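Local atomic coordinates of P protein (Mumps virus, PDB entry 3BBZ), a protein that binds the viral nucleocapsid through its C-terminal domain and so probably helps bring the viral polymerase to its RNA template. Residues 5-10 against 39-44. The protein carries 1 engineered substitution. Numbering follows the deposited sequence.
Sequences VMITKM and DIKRDI
Ile40 opens the contact from the side of helix 34-47, its CG2 meeting CG2 of Ile7 at 4.2 Å. The two isoleucine side chains cross at about a right angle, methyl against methyl. Beyond this pair Ile40 also touches Arg27 of helix 18-29, just as Ile7 reaches Leu28, so helix 18-29, the second in the chain, covers this flank of the interface.

Lys41 comes next and works through its hydrocarbon, not its charge. Its CG lies 3.6 Å from CG1 of Ile7, and CD of Lys41 keeps the same 3.6 Å from that Ile7 CG1; CD1 of Ile7 presses on the same two methylenes. Here too the side chains run roughly perpendicular. On the isoleucine, CG1 sits beside the backbone N and anti to the carbonyl carbon (chi1 -54°), which sends that branch to the lysine and leaves CG2 for Ile40 and Ile44. One turn along helix 3-14, the Met10 methyl CE approaches CD of Lys41 at 4.2 Å, at the end of a chain extended beyond CG.

Arg42 and Asp43 lie off the contact, paired side-on: NE of Arg42 meets OD1 of Asp43 from above the carboxylate plane, and its NH2 reaches OD2 on the syn side, tilted out of that plane. Arg27 also bridges to OD2 of Asp43, which ties helix 34-47 to helix 18-29 by charge.

Ile44 closes the walk. Its CD1 comes within 3.5 Å of CG2 of Ile7, and its CG2 lies 4.3 Å from CB of Met10. Phe24 touches Ile44 from helix 18-29.

No hydrogen bond spans the two segments, which run nearly parallel, 20° apart with axes 10.8 Å distant: this is the apolar first-to-third helix packing of a compact three-helix bundle, the nucleocapsid-binding domain of the phosphoprotein.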
ATOM      1  N   VAL A   5      -8.253  -3.050   4.113  1.00  5.09           N
ATOM      2  CA  VAL A   5      -7.709  -3.649   5.349  1.00  3.61           C
ATOM      3  C   VAL A   5      -6.509  -4.498   4.979  1.00  3.31           C
ATOM      4  O   VAL A   5      -5.454  -4.339   5.571  1.00  2.00           O
ATOM      5  CB  VAL A   5      -8.754  -4.492   6.101  1.00  3.15           C
ATOM      6  CG1 VAL A   5      -8.176  -5.144   7.388  1.00  2.41           C
ATOM      7  CG2 VAL A   5      -9.997  -3.602   6.399  1.00  2.00           C
ATOM      8  N   MET A   6      -6.682  -5.363   3.973  1.00  4.42           N
ATOM      9  CA  MET A   6      -5.613  -6.227   3.467  1.00  4.43           C
ATOM     10  C   MET A   6      -4.387  -5.434   3.046  1.00  3.20           C
ATOM     11  O   MET A   6      -3.272  -5.774   3.445  1.00  2.98           O
ATOM     12  CB  MET A   6      -6.111  -7.052   2.261  1.00  6.22           C
ATOM     13  CG  MET A   6      -7.089  -8.185   2.546  1.00  8.41           C
ATOM     14  SD  MET A   6      -6.695  -9.139   4.033  1.00 19.19           S
ATOM     15  CE  MET A   6      -7.680  -8.322   5.313  1.00 15.52           C
ATOM     16  N   ILE A   7      -4.576  -4.384   2.231  1.00  2.30           N
ATOM     17  CA  ILE A   7      -3.433  -3.551   1.755  1.00  2.00           C
ATOM     18  C   ILE A   7      -2.843  -2.725   2.891  1.00  2.41           C
ATOM     19  O   ILE A   7      -1.627  -2.540   2.911  1.00  2.95           O
ATOM     20  CB  ILE A   7      -3.765  -2.686   0.498  1.00  2.00           C
ATOM     21  CG1 ILE A   7      -4.316  -3.574  -0.647  1.00  2.00           C
ATOM     22  CG2 ILE A   7      -2.535  -1.859   0.001  1.00  2.00           C
ATOM     23  CD1 ILE A   7      -5.147  -2.768  -1.712  1.00  2.50           C
ATOM     24  N   THR A   8      -3.644  -2.271   3.867  1.00  2.00           N
ATOM     25  CA  THR A   8      -3.046  -1.618   5.038  1.00  3.51           C
ATOM     26  C   THR A   8      -2.121  -2.587   5.786  1.00  4.52           C
ATOM     27  O   THR A   8      -1.059  -2.191   6.192  1.00  4.19           O
ATOM     28  CB  THR A   8      -4.049  -0.994   6.003  1.00  3.06           C
ATOM     29  OG1 THR A   8      -4.891  -0.114   5.273  1.00  6.09           O
ATOM     30  CG2 THR A   8      -3.348  -0.196   7.121  1.00  3.14           C
ATOM     31  N   LYS A   9      -2.523  -3.861   5.911  1.00  4.97           N
ATOM     32  CA  LYS A   9      -1.677  -4.869   6.552  1.00  5.06           C
ATOM     33  C   LYS A   9      -0.470  -5.191   5.722  1.00  5.65           C
ATOM     34  O   LYS A   9       0.613  -5.431   6.287  1.00  5.44           O
ATOM     35  CB  LYS A   9      -2.485  -6.139   6.843  1.00  5.56           C
ATOM     36  CG  LYS A   9      -3.655  -5.869   7.833  1.00  3.66           C
ATOM     37  CD  LYS A   9      -4.415  -7.064   8.224  1.00  5.78           C
ATOM     38  CE  LYS A   9      -3.556  -8.031   9.103  1.00 11.31           C
ATOM     39  NZ  LYS A   9      -2.922  -7.362  10.286  1.00 16.56           N
ATOM     40  N   MET A  10      -0.618  -5.190   4.396  1.00  5.38           N
ATOM     41  CA  MET A  10       0.554  -5.328   3.526  1.00  7.95           C
ATOM     42  C   MET A  10       1.614  -4.285   3.785  1.00  5.52           C
ATOM     43  O   MET A  10       2.792  -4.580   3.802  1.00  5.78           O
ATOM     44  CB  MET A  10       0.207  -5.337   2.030  1.00  7.54           C
ATOM     45  CG  MET A  10      -0.453  -6.619   1.573  1.00  9.24           C
ATOM     46  SD  MET A  10      -0.896  -6.427  -0.152  1.00 15.49           S
ATOM     47  CE  MET A  10      -2.101  -7.685  -0.342  1.00 13.19           C
ATOM     48  N   ASP A  39      -2.358  -0.985  -8.573  1.00  3.72           N
ATOM     49  CA  ASP A  39      -1.144  -0.188  -8.757  1.00  4.48           C
ATOM     50  C   ASP A  39      -0.421   0.058  -7.419  1.00  4.33           C
ATOM     51  O   ASP A  39       0.800  -0.048  -7.339  1.00  4.87           O
ATOM     52  CB  ASP A  39      -1.483   1.133  -9.405  1.00  5.96           C
ATOM     53  CG  ASP A  39      -1.866   1.009 -10.884  1.00  9.26           C
ATOM     54  OD1 ASP A  39      -1.934  -0.122 -11.456  1.00 12.10           O
ATOM     55  OD2 ASP A  39      -2.125   2.100 -11.444  1.00 14.60           O
ATOM     56  N   ILE A  40      -1.175   0.326  -6.361  1.00  3.65           N
ATOM     57  CA  ILE A  40      -0.589   0.428  -5.021  1.00  3.67           C
ATOM     58  C   ILE A  40       0.014  -0.902  -4.558  1.00  3.29           C
ATOM     59  O   ILE A  40       1.158  -0.948  -4.144  1.00  3.39           O
ATOM     60  CB  ILE A  40      -1.628   0.961  -3.997  1.00  3.05           C
ATOM     61  CG1 ILE A  40      -2.049   2.360  -4.398  1.00  4.11           C
ATOM     62  CG2 ILE A  40      -1.003   1.043  -2.582  1.00  2.00           C
ATOM     63  CD1 ILE A  40      -3.323   2.902  -3.647  1.00  4.78           C
ATOM     64  N   LYS A  41      -0.748  -1.987  -4.688  1.00  3.35           N
ATOM     65  CA  LYS A  41      -0.250  -3.351  -4.453  1.00  2.80           C
ATOM     66  C   LYS A  41       0.991  -3.695  -5.259  1.00  3.69           C
ATOM     67  O   LYS A  41       1.978  -4.225  -4.701  1.00  3.02           O
ATOM     68  CB  LYS A  41      -1.369  -4.374  -4.698  1.00  3.62           C
ATOM     69  CG  LYS A  41      -2.423  -4.321  -3.560  1.00  2.44           C
ATOM     70  CD  LYS A  41      -3.398  -5.484  -3.618  1.00  7.56           C
ATOM     71  CE  LYS A  41      -4.226  -5.405  -4.862  1.00  8.10           C
ATOM     72  NZ  LYS A  41      -5.279  -6.479  -4.750  1.00 11.03           N
ATOM     73  N   ARG A  42       0.970  -3.342  -6.547  1.00  3.64           N
ATOM     74  CA  ARG A  42       2.146  -3.538  -7.400  1.00  4.40           C
ATOM     75  C   ARG A  42       3.374  -2.834  -6.775  1.00  4.37           C
ATOM     76  O   ARG A  42       4.443  -3.440  -6.651  1.00  3.59           O
ATOM     77  CB  ARG A  42       1.867  -2.975  -8.794  1.00  3.81           C
ATOM     78  CG  ARG A  42       3.037  -2.949  -9.726  1.00  4.76           C
ATOM     79  CD  ARG A  42       2.756  -1.900 -10.848  1.00  8.43           C
ATOM     80  NE  ARG A  42       2.734  -0.536 -10.320  1.00  6.10           N
ATOM     81  CZ  ARG A  42       2.162   0.505 -10.936  1.00  5.39           C
ATOM     82  NH1 ARG A  42       1.532   0.360 -12.083  1.00  2.00           N
ATOM     83  NH2 ARG A  42       2.219   1.703 -10.371  1.00  3.48           N
ATOM     84  N   ASP A  43       3.226  -1.566  -6.376  1.00  4.62           N
ATOM     85  CA  ASP A  43       4.391  -0.848  -5.809  1.00  4.72           C
ATOM     86  C   ASP A  43       4.828  -1.324  -4.424  1.00  3.83           C
ATOM     87  O   ASP A  43       6.007  -1.244  -4.142  1.00  5.14           O
ATOM     88  CB  ASP A  43       4.202   0.660  -5.855  1.00  5.54           C
ATOM     89  CG  ASP A  43       4.100   1.170  -7.286  1.00  8.14           C
ATOM     90  OD1 ASP A  43       4.685   0.507  -8.213  1.00  6.08           O
ATOM     91  OD2 ASP A  43       3.412   2.191  -7.484  1.00 12.28           O
ATOM     92  N   ILE A  44       3.907  -1.779  -3.570  1.00  3.30           N
ATOM     93  CA  ILE A  44       4.238  -2.452  -2.295  1.00  3.88           C
ATOM     94  C   ILE A  44       5.081  -3.715  -2.515  1.00  4.61           C
ATOM     95  O   ILE A  44       6.150  -3.905  -1.894  1.00  5.11           O
ATOM     96  CB  ILE A  44       3.003  -2.782  -1.434  1.00  3.31           C
ATOM     97  CG1 ILE A  44       2.372  -1.511  -0.917  1.00  5.47           C
ATOM     98  CG2 ILE A  44       3.431  -3.565  -0.157  1.00  3.15           C
ATOM     99  CD1 ILE A  44       0.943  -1.694  -0.423  1.00  4.03           C
TER